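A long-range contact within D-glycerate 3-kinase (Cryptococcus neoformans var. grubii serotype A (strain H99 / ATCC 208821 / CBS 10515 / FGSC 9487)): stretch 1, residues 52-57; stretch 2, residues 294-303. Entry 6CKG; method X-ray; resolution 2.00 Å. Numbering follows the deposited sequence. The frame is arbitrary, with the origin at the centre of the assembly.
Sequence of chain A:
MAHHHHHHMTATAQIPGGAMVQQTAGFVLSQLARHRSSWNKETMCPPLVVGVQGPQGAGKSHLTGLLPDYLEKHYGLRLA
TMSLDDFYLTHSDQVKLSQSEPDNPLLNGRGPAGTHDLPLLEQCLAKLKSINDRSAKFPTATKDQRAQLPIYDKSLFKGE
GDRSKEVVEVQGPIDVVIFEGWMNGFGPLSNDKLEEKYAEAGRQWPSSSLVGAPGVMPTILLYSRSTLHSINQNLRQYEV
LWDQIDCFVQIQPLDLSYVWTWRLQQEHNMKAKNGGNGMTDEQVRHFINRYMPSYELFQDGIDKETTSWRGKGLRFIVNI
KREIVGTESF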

# COMPACT_ATOMS: atom_id res chain seq x y z
N VAL A 52 -0.69 3.28 -5.53
CA VAL A 52 -2.07 3.37 -5.04
C VAL A 52 -2.04 3.14 -3.53
O VAL A 52 -1.45 2.16 -3.06
CB VAL A 52 -3.00 2.35 -5.72
CG1 VAL A 52 -4.41 2.41 -5.10
CG2 VAL A 52 -3.06 2.59 -7.23
N GLN A 53 -2.66 4.04 -2.77
CA GLN A 53 -2.76 3.85 -1.33
C GLN A 53 -4.18 4.16 -0.88
O GLN A 53 -4.83 5.08 -1.40
CB GLN A 53 -1.74 4.69 -0.55
CG GLN A 53 -1.71 4.45 1.00
CD GLN A 53 -2.79 5.23 1.76
OE1 GLN A 53 -3.25 6.27 1.30
NE2 GLN A 53 -3.20 4.71 2.91
N GLY A 54 -4.68 3.37 0.05
CA GLY A 54 -6.00 3.53 0.60
C GLY A 54 -6.16 2.64 1.81
O GLY A 54 -5.42 1.66 1.99
N PRO A 55 -7.13 2.94 2.66
CA PRO A 55 -7.22 2.27 3.95
C PRO A 55 -7.81 0.87 3.83
O PRO A 55 -8.42 0.49 2.83
CB PRO A 55 -8.14 3.19 4.75
CG PRO A 55 -9.01 3.78 3.73
CD PRO A 55 -8.14 4.00 2.52
N GLN A 56 -7.61 0.12 4.91
CA GLN A 56 -8.29 -1.15 5.14
C GLN A 56 -9.80 -0.97 5.12
O GLN A 56 -10.37 -0.38 6.05
CB GLN A 56 -7.85 -1.75 6.48
CG GLN A 56 -6.66 -2.65 6.38
CD GLN A 56 -5.46 -2.11 7.12
OE1 GLN A 56 -5.28 -0.90 7.23
NE2 GLN A 56 -4.64 -3.01 7.64
N GLY A 57 -10.45 -1.46 4.08
CA GLY A 57 -11.89 -1.36 3.96
C GLY A 57 -12.35 -0.30 2.98
O GLY A 57 -13.47 -0.37 2.48
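Stretch 2, residues 294-303: SYELFQDGID

The whole contact between these two stretches, separated by at least 239 residues wherever they touch, carries a single assigned hydrogen bond, and it is made by the tip of one tyrosine: Y295 OH donates to Q56 OE1 at 2.7 Å. Y295 OH also lies 3.3 Å from P55 CA and 4.1 Å from G54 O, so this one oxygen comes close to three consecutive residues of stretch 1. The area buried is correspondingly small, 238 Å² with both sides summed.

Stretch 1 leaves a strand at V52 and Q53 and continues as an extended loop; G54, at phi/psi -170/160, and P55, at -78/164, keep the chain drawn out. Stretch 2 enters as the last part of a helix, with F298 N bonded to S294 O at 2.9 Å and a weak bond from Q299 N to Y295 O at 3.5 Å. It then tightens into a 3-10 segment over residues 299 to 302, where G301 N reaches F298 O at 3.1 Å and I302 N reaches Q299 O at 3.2 Å. The two chains run in opposite senses: Q53 has its CA nearest that of I302, 8.9 Å away, whereas P55, farther along stretch 1, is matched through its CA with the CA of Y295, earlier in stretch 2, at 8.7 Å. At such spacing the backbones do not touch each other, and side chains must bridge the gap.

Y295 is suited to this task because its side chain is long and rigid and ends in a polar group. Its CA-to-CB bond points toward stretch 1, and with chi1 at -71° (m) the ring carries the hydroxyl out to the loop. Beside it, P55 offers an apolar surface to the aromatic ring, with P55 CB 4.2 Å from Y295 CE1. The CA-to-CB bond of Q56 points sideways, but the end of its side chain comes nearer, and its amide oxygen lies at the ring edge, near the ring plane, where a phenolic hydroxyl can readily donate. Q56 is poorly ordered, so the details of its side chain deserve some caution.

Q53 spans the other part of the contact. Buried and directed toward stretch 2, it places Q53 NE2 3.7 Å from Y295 CE1, in an oblique position relative to the ring, and Q53 OE1 3.6 Å from I302 CD1. Glutamine fits this spot because its flexible chain can pack by van der Waals contact while its amide remains polar; both ends of that amide are hydrogen-bonded elsewhere in the structure. I302, also pointing toward stretch 1, supplies a branched apolar side chain whose terminal methyl rests against Q53. Between Y295 and I302 in sequence, Q299 starts out sideways yet extends through t, t rotamers until Q299 OE1 comes within 4.0 Å of Q53 NE2, a loose approach that adds little area. Y295, Q299 and I302 thus meet stretch 1 at intervals of four and three residues, roughly one turn apart each time, so that the contact carries on from the helix into the 3-10 segment along one side of the chain.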

# COMPACT_ATOMS: atom_id res chain seq x y z
N SER A 294 0.56 3.92 12.10
CA SER A 294 1.23 4.24 10.86
C SER A 294 0.46 5.28 10.06
O SER A 294 1.07 6.17 9.45
CB SER A 294 1.44 2.98 10.02
OG SER A 294 2.53 2.21 10.52
N TYR A 295 -0.88 5.16 10.01
CA TYR A 295 -1.70 6.21 9.40
C TYR A 295 -1.48 7.54 10.10
O TYR A 295 -1.31 8.58 9.44
CB TYR A 295 -3.18 5.83 9.46
CG TYR A 295 -3.61 4.69 8.55
CD1 TYR A 295 -3.91 4.92 7.21
CD2 TYR A 295 -3.77 3.41 9.04
CE1 TYR A 295 -4.32 3.88 6.37
CE2 TYR A 295 -4.18 2.36 8.22
CZ TYR A 295 -4.45 2.60 6.89
OH TYR A 295 -4.87 1.56 6.09
N GLU A 296 -1.50 7.54 11.44
CA GLU A 296 -1.38 8.78 12.20
C GLU A 296 -0.04 9.47 11.95
O GLU A 296 0.01 10.70 11.77
CB GLU A 296 -1.56 8.51 13.69
CG GLU A 296 -2.96 8.02 14.06
CD GLU A 296 -3.10 7.62 15.52
OE1 GLU A 296 -2.20 7.96 16.31
OE2 GLU A 296 -4.11 6.99 15.88
N LEU A 297 1.05 8.71 11.92
CA LEU A 297 2.40 9.28 11.86
C LEU A 297 2.91 9.54 10.45
O LEU A 297 3.64 10.51 10.23
CB LEU A 297 3.39 8.35 12.56
CG LEU A 297 3.26 8.22 14.07
CD1 LEU A 297 4.32 7.27 14.57
CD2 LEU A 297 3.40 9.59 14.73
N PHE A 298 2.59 8.67 9.49
CA PHE A 298 3.34 8.61 8.24
C PHE A 298 2.53 8.90 6.99
O PHE A 298 3.11 9.03 5.91
CB PHE A 298 3.98 7.21 8.06
CG PHE A 298 4.75 6.73 9.25
CD1 PHE A 298 5.70 7.54 9.87
CD2 PHE A 298 4.53 5.45 9.74
CE1 PHE A 298 6.41 7.06 10.96
CE2 PHE A 298 5.23 4.99 10.81
CZ PHE A 298 6.17 5.80 11.44
N GLN A 299 1.20 8.95 7.09
CA GLN A 299 0.37 9.09 5.90
C GLN A 299 0.63 10.40 5.18
O GLN A 299 0.47 10.47 3.95
CB GLN A 299 -1.09 8.98 6.30
CG GLN A 299 -2.08 8.88 5.18
CD GLN A 299 -3.48 8.69 5.70
OE1 GLN A 299 -4.25 7.88 5.16
NE2 GLN A 299 -3.83 9.41 6.75
N ASP A 300 1.04 11.45 5.89
CA ASP A 300 1.22 12.74 5.23
C ASP A 300 2.42 12.75 4.30
O ASP A 300 2.47 13.61 3.41
CB ASP A 300 1.35 13.87 6.26
CG ASP A 300 0.11 14.04 7.10
OD1 ASP A 300 -1.00 14.09 6.52
OD2 ASP A 300 0.23 14.08 8.34
N GLY A 301 3.35 11.81 4.45
CA GLY A 301 4.48 11.71 3.54
C GLY A 301 4.09 11.44 2.09
O GLY A 301 4.94 11.58 1.20
N ILE A 302 2.85 11.03 1.85
CA ILE A 302 2.38 10.84 0.47
C ILE A 302 2.28 12.18 -0.26
O ILE A 302 2.39 12.24 -1.49
CB ILE A 302 1.01 10.12 0.49
CG1 ILE A 302 1.21 8.66 0.87
CG2 ILE A 302 0.29 10.22 -0.89
CD1 ILE A 302 -0.07 7.96 1.20
N ASP A 303 2.13 13.27 0.48
CA ASP A 303 1.81 14.58 -0.08
C ASP A 303 2.89 15.57 0.37
O ASP A 303 2.70 16.29 1.35
CB ASP A 303 0.42 14.98 0.39
CG ASP A 303 -0.10 16.22 -0.32
OD1 ASP A 303 0.66 16.85 -1.08
OD2 ASP A 303 -1.28 16.55 -0.11